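Local coordinates for protein GH127 beta-L-arabinofuranoside (Geobacillus stearothermophilus, PDB 4QK0) that probably hydrolyses beta-L-arabinofuranosidic bonds, releasing L-arabinose from sugar chains as a family GH127 glycoside hydrolase, at residues G598-V603 / Y621-R626; T461-D466 / F530-E535; L325-A330 / V543-G548; P402-W407 / Y631-R636. One frame throughout, in Å; residues are numbered along the deposited sequence.

Contact 1: residues G598-V603 / Y621-R626; sequences GIAERV and YKVPFR
Arg602 O is gripped by two hydrogen bonds: Tyr621 N donates to it at 2.8 Å, nearly along the C=O axis, and Thr620 OG1 supplies the other. Five more backbone bonds complete an antiparallel ladder with Arg602/Tyr621, Ala600/Val623 and Gly598/Phe625 as its hydrogen-bonded pairs. The straightest runs from Val623 N to Ala600 O, 2.7 Å long with 172° at the hydrogen. These three pairs share one face of the sheet. There Arg602 and Tyr621 lie side by side, Arg602 CB making an off-centre CH-pi contact 4.2 Å from the Tyr621 ring centroid. The extended Arg602 chain crosses Val623 at about a right angle, Arg602 CG lying 3.9 Å from Val623 CG2, and its tip bonds Asn566 O and Asn569 O. Phe625 CG takes the crowded position between backbone N and carbonyl carbon (chi1 76°), which folds the ring over Gly598, CE2 being 3.5 Å from Gly598 C; Phe625 CD2 meets Ala600 CB at 3.9 Å. An alanine at Phe625 would probably uncover Gly598 and loosen the packing against Ala600 and Leu575. The segment axes run at 135°, a marked twist. Strand 593-603 lies between strands 620-629 and 574-586, and strand 557-562 pairs with 620-629.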
# COMPACT_ATOMS: atom_id res chain seq x y z
N GLY A 598 6.89 21.89 -22.00
CA GLY A 598 6.75 21.12 -23.24
C GLY A 598 5.31 20.77 -23.50
O GLY A 598 4.38 21.37 -22.91
N ILE A 599 5.11 19.81 -24.37
CA ILE A 599 3.77 19.41 -24.82
C ILE A 599 3.60 17.96 -24.45
O ILE A 599 4.32 17.15 -24.94
CB ILE A 599 3.57 19.57 -26.37
CG1 ILE A 599 3.78 21.02 -26.83
CG2 ILE A 599 2.17 19.12 -26.84
CD1 ILE A 599 2.87 22.03 -26.15
N ALA A 600 2.61 17.65 -23.64
CA ALA A 600 2.24 16.28 -23.36
C ALA A 600 0.85 15.94 -23.95
O ALA A 600 0.23 16.75 -24.63
CB ALA A 600 2.24 16.07 -21.86
N GLU A 601 0.39 14.73 -23.67
CA GLU A 601 -0.89 14.23 -24.11
C GLU A 601 -1.70 13.71 -22.96
O GLU A 601 -1.17 13.06 -22.07
CB GLU A 601 -0.68 13.06 -25.06
CG GLU A 601 -0.10 13.43 -26.38
CD GLU A 601 0.00 12.24 -27.34
OE1 GLU A 601 -0.67 11.19 -27.12
OE2 GLU A 601 0.77 12.37 -28.32
N ARG A 602 -3.00 13.99 -23.00
CA ARG A 602 -3.98 13.41 -22.11
C ARG A 602 -5.03 12.58 -22.87
O ARG A 602 -5.39 12.87 -23.99
CB ARG A 602 -4.74 14.48 -21.39
CG ARG A 602 -3.91 15.38 -20.51
CD ARG A 602 -4.88 16.11 -19.62
NE ARG A 602 -4.26 16.78 -18.49
CZ ARG A 602 -4.11 16.24 -17.29
NH1 ARG A 602 -4.42 14.98 -17.04
NH2 ARG A 602 -3.59 16.97 -16.33
N VAL A 603 -5.51 11.55 -22.21
CA VAL A 603 -6.66 10.83 -22.72
C VAL A 603 -7.91 11.65 -22.48
O VAL A 603 -8.10 12.19 -21.39
CB VAL A 603 -6.78 9.44 -22.06
CG1 VAL A 603 -8.05 8.72 -22.47
CG2 VAL A 603 -5.55 8.62 -22.45
N TYR A 621 -5.60 13.97 -26.61
CA TYR A 621 -5.35 15.35 -27.08
C TYR A 621 -4.08 15.96 -26.44
O TYR A 621 -3.65 15.52 -25.38
CB TYR A 621 -6.55 16.26 -26.83
CG TYR A 621 -6.88 16.48 -25.36
CD1 TYR A 621 -7.52 15.50 -24.64
CD2 TYR A 621 -6.54 17.65 -24.69
CE1 TYR A 621 -7.79 15.64 -23.31
CE2 TYR A 621 -6.84 17.82 -23.34
CZ TYR A 621 -7.47 16.80 -22.66
OH TYR A 621 -7.80 16.87 -21.34
N LYS A 622 -3.52 16.98 -27.09
CA LYS A 622 -2.28 17.64 -26.67
C LYS A 622 -2.48 18.73 -25.66
O LYS A 622 -3.44 19.48 -25.74
CB LYS A 622 -1.56 18.22 -27.88
CG LYS A 622 -0.90 17.11 -28.66
CD LYS A 622 -0.59 17.46 -30.09
CE LYS A 622 0.52 16.55 -30.63
NZ LYS A 622 0.96 17.07 -31.95
N VAL A 623 -1.60 18.79 -24.67
CA VAL A 623 -1.68 19.84 -23.68
C VAL A 623 -0.26 20.37 -23.43
O VAL A 623 0.67 19.62 -23.46
CB VAL A 623 -2.32 19.37 -22.34
CG1 VAL A 623 -3.74 18.93 -22.53
CG2 VAL A 623 -1.55 18.24 -21.70
N PRO A 624 -0.12 21.68 -23.17
CA PRO A 624 1.13 22.17 -22.62
C PRO A 624 1.32 21.62 -21.19
O PRO A 624 0.31 21.37 -20.52
CB PRO A 624 0.90 23.69 -22.53
CG PRO A 624 -0.59 23.81 -22.26
CD PRO A 624 -1.23 22.65 -23.01
N PHE A 625 2.57 21.38 -20.75
CA PHE A 625 2.83 21.12 -19.31
C PHE A 625 3.94 21.96 -18.79
O PHE A 625 4.82 22.36 -19.53
CB PHE A 625 3.17 19.66 -18.99
CG PHE A 625 4.55 19.27 -19.37
CD1 PHE A 625 5.64 19.36 -18.49
CD2 PHE A 625 4.77 18.77 -20.63
CE1 PHE A 625 6.92 18.95 -18.90
CE2 PHE A 625 6.03 18.38 -21.03
CZ PHE A 625 7.10 18.46 -20.16
N ARG A 626 3.97 22.06 -17.49
CA ARG A 626 5.03 22.70 -16.80
C ARG A 626 5.49 21.93 -15.59
O ARG A 626 4.67 21.50 -14.73
CB ARG A 626 4.58 24.11 -16.36
CG ARG A 626 5.77 24.88 -15.83
CD ARG A 626 5.53 26.38 -15.89
NE ARG A 626 4.76 26.75 -14.73
CZ ARG A 626 4.69 27.98 -14.24
NH1 ARG A 626 5.38 28.96 -14.82
NH2 ARG A 626 3.92 28.22 -13.19

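Contact 2: residues T461-D466 / F530-E535; sequences TNYPWD and FPMPVE
Apolar packing centres on Met532, a selenomethionine: its CB points toward the 461-466 loop, and the chain, extended beyond CG, brings CE to it. Met532 CE comes within 3.7 Å of Tyr463 CE2, the side chains crossing at about a right angle. Phe530 adds a looser touch, its CD2 lying 4.4 Å from Tyr463 CE2. Close contacts to backbone form a second group: Met532 SE and CE both approach Pro464 O, the CE distance being 3.2 Å, and CE lies 3.7 Å from Asp466 O. No hydrogen bond joins the two segments; two lie inside 461-466. Tyr463 N donates to Thr461 OG1 at 3.1 Å with 164° at the hydrogen, an ST turn. Trp465 N donates to Asn462 O at 2.9 Å across the cis peptide before Pro464, a type VIa turn by its backbone angles. Beyond the segments, Tyr463 OH bonds Glu361 OE2. The loop connects neighbouring antiparallel strands 453-461 and 468-475 of the middle-domain sheet, and 530-535 leads from strand 524-529 of that sheet into strand 534-539. The meeting therefore probably rests on shape and dispersion, the polarisable end of Met532 laid against Pro464 O of the turn and Asp466 O just after it.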
# COMPACT_ATOMS: atom_id res chain seq x y z
N THR A 461 29.26 31.20 -9.17
CA THR A 461 28.44 30.33 -10.01
C THR A 461 26.97 30.54 -9.67
O THR A 461 26.66 30.87 -8.52
CB THR A 461 28.76 28.83 -9.79
OG1 THR A 461 28.03 28.03 -10.72
CG2 THR A 461 28.50 28.42 -8.37
N ASN A 462 26.11 30.40 -10.67
CA ASN A 462 24.64 30.39 -10.43
C ASN A 462 24.07 28.97 -10.32
O ASN A 462 22.86 28.79 -10.37
CB ASN A 462 23.87 31.12 -11.54
CG ASN A 462 24.29 32.58 -11.69
OD1 ASN A 462 24.43 33.07 -12.81
ND2 ASN A 462 24.52 33.27 -10.57
N TYR A 463 24.95 27.97 -10.17
CA TYR A 463 24.55 26.62 -9.85
C TYR A 463 23.61 26.69 -8.66
O TYR A 463 23.86 27.45 -7.72
CB TYR A 463 25.77 25.85 -9.52
CG TYR A 463 25.76 24.32 -9.65
CD1 TYR A 463 25.32 23.50 -8.62
CD2 TYR A 463 26.40 23.71 -10.73
CE1 TYR A 463 25.42 22.14 -8.72
CE2 TYR A 463 26.52 22.35 -10.81
CZ TYR A 463 26.03 21.57 -9.82
OH TYR A 463 26.14 20.20 -9.94
N PRO A 464 22.51 25.89 -8.69
CA PRO A 464 22.24 24.82 -9.62
C PRO A 464 21.52 25.19 -10.88
O PRO A 464 21.23 24.29 -11.70
CB PRO A 464 21.37 23.88 -8.80
CG PRO A 464 20.60 24.80 -7.95
CD PRO A 464 21.55 25.92 -7.60
N TRP A 465 21.24 26.47 -11.09
CA TRP A 465 20.44 26.91 -12.27
C TRP A 465 21.24 26.95 -13.53
O TRP A 465 20.67 26.96 -14.63
CB TRP A 465 19.75 28.26 -12.02
CG TRP A 465 19.04 28.24 -10.74
CD1 TRP A 465 19.23 29.06 -9.70
CD2 TRP A 465 18.02 27.32 -10.36
NE1 TRP A 465 18.42 28.70 -8.66
CE2 TRP A 465 17.65 27.64 -9.05
CE3 TRP A 465 17.38 26.26 -11.01
CZ2 TRP A 465 16.67 26.96 -8.36
CZ3 TRP A 465 16.40 25.54 -10.30
CH2 TRP A 465 16.06 25.89 -8.99
N ASP A 466 22.56 26.97 -13.39
CA ASP A 466 23.46 27.07 -14.53
C ASP A 466 24.76 26.32 -14.23
O ASP A 466 25.19 26.27 -13.06
CB ASP A 466 23.69 28.57 -14.80
CG ASP A 466 24.78 28.82 -15.78
OD1 ASP A 466 24.53 28.64 -16.98
OD2 ASP A 466 25.90 29.15 -15.33
N PHE A 530 29.62 22.91 -17.22
CA PHE A 530 28.86 21.68 -17.17
C PHE A 530 27.57 21.93 -17.94
O PHE A 530 26.66 22.57 -17.41
CB PHE A 530 28.53 21.30 -15.73
CG PHE A 530 29.75 21.12 -14.84
CD1 PHE A 530 30.75 20.20 -15.17
CD2 PHE A 530 29.86 21.81 -13.65
CE1 PHE A 530 31.86 20.02 -14.35
CE2 PHE A 530 30.97 21.64 -12.83
CZ PHE A 530 31.97 20.73 -13.18
N PRO A 531 27.46 21.43 -19.16
CA PRO A 531 26.15 21.53 -19.84
C PRO A 531 24.96 20.94 -19.04
O PRO A 531 25.09 19.86 -18.46
CB PRO A 531 26.36 20.75 -21.14
CG PRO A 531 27.82 20.48 -21.26
CD PRO A 531 28.41 20.56 -19.88
N MSE A 532 23.86 21.69 -18.97
CA MSE A 532 22.62 21.29 -18.25
C MSE A 532 21.43 21.17 -19.22
O MSE A 532 20.49 21.95 -19.14
CB MSE A 532 22.25 22.33 -17.16
CG MSE A 532 23.16 22.25 -15.98
SE MSE A 532 22.38 23.26 -14.54
CE MSE A 532 23.73 22.90 -13.19
N PRO A 533 21.46 20.20 -20.14
CA PRO A 533 20.27 19.93 -20.91
C PRO A 533 19.17 19.30 -20.08
O PRO A 533 19.43 18.77 -18.98
CB PRO A 533 20.74 18.86 -21.91
CG PRO A 533 21.83 18.13 -21.20
CD PRO A 533 22.53 19.22 -20.40
N VAL A 534 17.93 19.37 -20.56
CA VAL A 534 16.83 18.66 -19.86
C VAL A 534 17.00 17.19 -20.17
O VAL A 534 17.03 16.85 -21.29
CB VAL A 534 15.43 19.10 -20.32
CG1 VAL A 534 14.32 18.23 -19.68
CG2 VAL A 534 15.19 20.55 -19.94
N GLU A 535 17.08 16.35 -19.17
CA GLU A 535 17.22 14.96 -19.39
C GLU A 535 15.94 14.18 -19.00
O GLU A 535 15.29 14.49 -18.02
CB GLU A 535 18.34 14.39 -18.53
CG GLU A 535 19.73 14.98 -18.76
CD GLU A 535 20.48 14.40 -19.97
OE1 GLU A 535 19.86 13.76 -20.87
OE2 GLU A 535 21.72 14.65 -20.02

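Contact 3: residues L325-A330 / V543-G548; sequences LPNDTA and VRANAG
Asn327 CB points toward segment 543-548, and CG stands anti to the carbonyl carbon (chi1 -66°), which aims the amide at Asn546. From CG the group divides. Its nitrogen, ND2, donates to Asn546 OD1 at 2.7 Å; the acceptor is only 4° out of the Asn327 amide plane, and the donor lies in the carbonyl plane of Asn546. Its oxygen, OD1, receives a hydrogen bond from water 1 at 2.6 Å. That water gives its other proton to Leu325 O, also at 2.6 Å, and accepts from Asn546 ND2 at 2.9 Å. Both polar atoms of each amide are thus engaged, which fixes the flip of the two groups and holds their planes within 20° of each other. A second water bridges backbone to backbone, accepting from Leu325 N and, at 3.0 Å, from Ala545 N. Ala545 CB packs on the backbone, 3.5 Å from Leu325 O, and the apolar contact is modest, Leu325 CB meeting Val543 CG1 at 4.2 Å. Trp644 of strand 641-647 packs on both asparagines. Arg544, just before Ala545, leads away and forms a salt bridge with Glu640 of the second subunit; Leu325 and Val543 also pack on Tyr613 and Leu612 of that subunit, so the contact lies at the dimer interface. The loop 325-330 precedes helix 334-350, and residues 544-546 form a short 3-10 segment before strand 549-554; their meeting is a buried, water-bridged junction between the helical catalytic domain of GH127 and its C-terminal beta domain.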
# COMPACT_ATOMS: atom_id res chain seq x y z
N LEU A 325 10.54 0.22 -5.12
CA LEU A 325 10.57 1.67 -4.93
C LEU A 325 9.29 2.34 -5.40
O LEU A 325 9.28 3.13 -6.36
CB LEU A 325 11.74 2.22 -5.74
CG LEU A 325 13.09 1.79 -5.17
CD1 LEU A 325 14.17 2.07 -6.19
CD2 LEU A 325 13.42 2.49 -3.86
N PRO A 326 8.19 2.02 -4.73
CA PRO A 326 6.86 2.53 -5.10
C PRO A 326 6.80 4.01 -4.78
O PRO A 326 7.33 4.44 -3.76
CB PRO A 326 5.91 1.74 -4.23
CG PRO A 326 6.74 1.42 -3.00
CD PRO A 326 8.12 1.12 -3.59
N ASN A 327 6.16 4.77 -5.65
CA ASN A 327 6.15 6.22 -5.54
C ASN A 327 5.07 6.80 -4.61
O ASN A 327 5.26 7.87 -4.00
CB ASN A 327 6.04 6.80 -6.94
CG ASN A 327 7.28 6.49 -7.78
OD1 ASN A 327 8.39 6.75 -7.34
ND2 ASN A 327 7.11 5.93 -8.98
N ASP A 328 3.97 6.09 -4.51
CA ASP A 328 2.76 6.59 -3.85
C ASP A 328 2.76 6.15 -2.42
O ASP A 328 2.22 6.86 -1.56
CB ASP A 328 1.47 6.15 -4.59
CG ASP A 328 1.40 4.62 -4.82
OD1 ASP A 328 2.41 3.90 -4.68
OD2 ASP A 328 0.30 4.14 -5.20
N THR A 329 3.40 5.02 -2.13
CA THR A 329 3.51 4.53 -0.78
C THR A 329 4.94 4.67 -0.16
O THR A 329 5.19 4.19 0.96
CB THR A 329 3.15 3.06 -0.75
OG1 THR A 329 3.92 2.35 -1.73
CG2 THR A 329 1.69 2.88 -1.03
N ALA A 330 5.83 5.38 -0.83
CA ALA A 330 7.18 5.68 -0.34
C ALA A 330 7.15 6.20 1.05
O ALA A 330 6.19 6.89 1.44
CB ALA A 330 7.80 6.71 -1.22
N VAL A 543 12.96 -1.99 -11.59
CA VAL A 543 12.11 -1.09 -10.82
C VAL A 543 10.72 -1.05 -11.41
O VAL A 543 10.35 -0.29 -12.32
CB VAL A 543 12.66 0.32 -10.72
CG1 VAL A 543 11.76 1.12 -9.78
CG2 VAL A 543 14.06 0.31 -10.14
N ARG A 544 9.92 -1.94 -10.88
CA ARG A 544 8.61 -2.21 -11.38
C ARG A 544 7.70 -0.99 -11.34
O ARG A 544 6.98 -0.78 -12.28
CB ARG A 544 8.04 -3.42 -10.64
CG ARG A 544 8.90 -4.57 -11.16
CD ARG A 544 8.94 -5.98 -10.61
NE ARG A 544 10.17 -6.55 -11.14
CZ ARG A 544 10.52 -7.82 -11.13
NH1 ARG A 544 9.72 -8.76 -10.72
NH2 ARG A 544 11.69 -8.15 -11.63
N ALA A 545 7.81 -0.18 -10.30
CA ALA A 545 6.97 1.00 -10.17
C ALA A 545 7.16 1.96 -11.32
O ALA A 545 6.29 2.72 -11.57
CB ALA A 545 7.29 1.70 -8.87
N ASN A 546 8.28 1.91 -12.04
CA ASN A 546 8.59 2.90 -13.06
C ASN A 546 8.62 2.41 -14.47
O ASN A 546 9.00 3.13 -15.39
CB ASN A 546 9.84 3.66 -12.68
CG ASN A 546 9.69 4.36 -11.33
OD1 ASN A 546 8.60 4.88 -11.01
ND2 ASN A 546 10.75 4.38 -10.54
N ALA A 547 8.16 1.17 -14.66
CA ALA A 547 7.96 0.58 -15.98
C ALA A 547 7.05 1.51 -16.76
O ALA A 547 6.04 1.93 -16.24
CB ALA A 547 7.29 -0.76 -15.84
N GLY A 548 7.48 1.90 -17.96
CA GLY A 548 6.73 2.83 -18.79
C GLY A 548 6.71 4.29 -18.35
O GLY A 548 5.88 5.07 -18.83
O HOH W 1 10.35 5.10 -7.77
O HOH W 2 9.48 -0.87 -7.88

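Contact 4: residues P402-W407 / Y631-R636; sequences PVRQKW and YAWCNR
Pro402 meets the other segment through its carbonyl: Pro402 O lies 3.2 Å from Cys634 SG, and the far end of the Trp633 indole, CH2, comes to 3.9 Å from the same oxygen. Cys634 CB points toward the 402-407 loop, and SG, anti to its own backbone N (chi1 -153°), is thereby brought to Pro402 O. Val403 turns its side chain largely away, yet its CA is 3.6 Å from Cys634 SG. Arg404 then carries the polar part. Its backbone N donates to water 3, which in turn donates a hydrogen bond to Cys634 O at 2.7 Å. This is a loop-to-loop seam between the catalytic and C-terminal domains: residues 402-407 precede helix 413-422 of the former, while 631-636 join strands 620-629 and 641-647 of the latter. With its chain extended from CG to NE, Arg404 delivers the guanidinium end-on to Trp633 O, which accepts from NH1 at 3.0 Å and from NH2 at 2.9 Å. The acceptor sits close to the guanidinium plane, and Asp373 and Ser370 O hold the same group from the catalytic side. An alanine here would remove both donors to Trp633 O and the partner of Asp373, and would probably weaken the hold between the two loops. Nearby, Asn635 ND2 bonds Ala632 O at 3.0 Å, bracing the loop that presents Trp633 O, while Asn635 OD1 accepts from Leu374 N.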
# COMPACT_ATOMS: atom_id res chain seq x y z
N PRO A 402 -0.52 15.26 2.51
CA PRO A 402 -0.53 15.99 1.25
C PRO A 402 -0.07 17.43 1.35
O PRO A 402 0.20 18.05 0.34
CB PRO A 402 -2.01 15.94 0.80
CG PRO A 402 -2.78 15.72 2.05
CD PRO A 402 -1.89 14.89 2.96
N VAL A 403 -0.01 17.97 2.56
CA VAL A 403 0.61 19.26 2.78
C VAL A 403 1.53 19.24 3.99
O VAL A 403 1.40 18.36 4.85
CB VAL A 403 -0.45 20.38 2.98
CG1 VAL A 403 -1.32 20.46 1.75
CG2 VAL A 403 -1.30 20.17 4.25
N ARG A 404 2.46 20.19 4.04
CA ARG A 404 3.44 20.22 5.10
C ARG A 404 2.75 20.75 6.33
O ARG A 404 1.71 21.35 6.22
CB ARG A 404 4.65 21.08 4.69
CG ARG A 404 5.45 20.56 3.48
CD ARG A 404 6.84 21.21 3.35
NE ARG A 404 7.56 20.73 2.18
CZ ARG A 404 7.37 21.18 0.96
NH1 ARG A 404 6.52 22.14 0.72
NH2 ARG A 404 7.98 20.59 -0.05
N GLN A 405 3.32 20.50 7.50
CA GLN A 405 2.70 20.96 8.72
C GLN A 405 3.75 21.19 9.80
O GLN A 405 4.96 21.00 9.57
CB GLN A 405 1.72 19.90 9.20
CG GLN A 405 2.35 18.54 9.39
CD GLN A 405 1.36 17.44 9.75
OE1 GLN A 405 0.42 17.13 9.00
NE2 GLN A 405 1.60 16.78 10.88
N LYS A 406 3.33 21.60 10.99
CA LYS A 406 4.20 21.46 12.17
C LYS A 406 4.03 20.09 12.83
O LYS A 406 2.97 19.45 12.72
CB LYS A 406 3.97 22.56 13.18
CG LYS A 406 4.51 23.88 12.70
CD LYS A 406 3.47 24.66 11.89
CE LYS A 406 2.93 25.86 12.69
NZ LYS A 406 1.65 26.44 12.20
N TRP A 407 5.10 19.66 13.51
CA TRP A 407 5.15 18.36 14.19
C TRP A 407 5.48 18.52 15.68
O TRP A 407 5.93 19.59 16.14
CB TRP A 407 6.17 17.43 13.51
CG TRP A 407 5.87 17.23 12.05
CD1 TRP A 407 6.22 18.05 11.02
CD2 TRP A 407 5.12 16.16 11.48
NE1 TRP A 407 5.72 17.56 9.83
CE2 TRP A 407 5.05 16.40 10.08
CE3 TRP A 407 4.50 15.01 12.01
CZ2 TRP A 407 4.39 15.53 9.20
CZ3 TRP A 407 3.83 14.14 11.13
CH2 TRP A 407 3.79 14.41 9.74
N TYR A 631 11.97 19.73 -4.92
CA TYR A 631 12.07 20.30 -3.56
C TYR A 631 11.04 21.37 -3.33
O TYR A 631 10.62 21.60 -2.16
CB TYR A 631 13.50 20.86 -3.23
CG TYR A 631 13.84 22.14 -3.92
CD1 TYR A 631 13.28 23.35 -3.48
CD2 TYR A 631 14.63 22.15 -5.04
CE1 TYR A 631 13.55 24.56 -4.16
CE2 TYR A 631 14.90 23.34 -5.71
CZ TYR A 631 14.35 24.56 -5.24
OH TYR A 631 14.63 25.76 -5.91
N ALA A 632 10.66 22.07 -4.41
CA ALA A 632 9.72 23.21 -4.28
C ALA A 632 8.24 22.88 -4.39
O ALA A 632 7.41 23.80 -4.42
CB ALA A 632 10.05 24.25 -5.32
N TRP A 633 7.88 21.61 -4.46
CA TRP A 633 6.48 21.23 -4.58
C TRP A 633 5.76 21.55 -3.28
O TRP A 633 6.40 21.75 -2.23
CB TRP A 633 6.34 19.73 -5.01
CG TRP A 633 6.22 18.73 -3.89
CD1 TRP A 633 7.21 18.19 -3.17
CD2 TRP A 633 5.00 18.16 -3.40
NE1 TRP A 633 6.70 17.38 -2.21
CE2 TRP A 633 5.34 17.32 -2.34
CE3 TRP A 633 3.63 18.32 -3.74
CZ2 TRP A 633 4.39 16.60 -1.62
CZ3 TRP A 633 2.69 17.63 -3.02
CH2 TRP A 633 3.07 16.75 -1.98
N CYS A 634 4.44 21.64 -3.35
CA CYS A 634 3.56 21.87 -2.19
C CYS A 634 3.83 23.19 -1.48
O CYS A 634 3.61 23.30 -0.28
CB CYS A 634 3.68 20.74 -1.20
SG CYS A 634 2.24 20.45 -0.18
N ASN A 635 4.26 24.19 -2.24
CA ASN A 635 4.28 25.55 -1.72
C ASN A 635 3.16 26.43 -2.30
O ASN A 635 3.06 27.57 -1.97
CB ASN A 635 5.64 26.22 -2.01
CG ASN A 635 6.72 25.67 -1.10
OD1 ASN A 635 6.93 26.12 0.02
ND2 ASN A 635 7.38 24.64 -1.57
N ARG A 636 2.30 25.86 -3.14
CA ARG A 636 1.21 26.59 -3.76
C ARG A 636 -0.10 25.85 -3.58
O ARG A 636 -0.94 25.83 -4.42
CB ARG A 636 1.54 26.77 -5.21
CG ARG A 636 2.77 27.65 -5.39
CD ARG A 636 3.28 27.68 -6.82
NE ARG A 636 3.62 26.35 -7.32
CZ ARG A 636 3.65 26.01 -8.60
NH1 ARG A 636 3.32 26.88 -9.55
NH2 ARG A 636 3.94 24.77 -8.94
O HOH W 3 2.98 22.78 2.30

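From the N terminus, residues 325-330 and then 402-407 open two long loops within the catalytic domain. Contact 2 closes first, joining 461-466 to 530-535 around the middle domain, so it nests inside both. Contact 3 closes next, at 543-548, and contact 4 only at 631-636; since their segments alternate, the two cross, each tying the catalytic domain to the C-terminal one. Contact 1, a strand pair of the C-terminal sheet, nests inside the loop of contact 4 and follows contacts 2 and 3 in series. Contact 4 touches two others: Trp465 packs on Tyr631, and Arg626 lies near Arg636, both arginines forming salt bridges with Asp565.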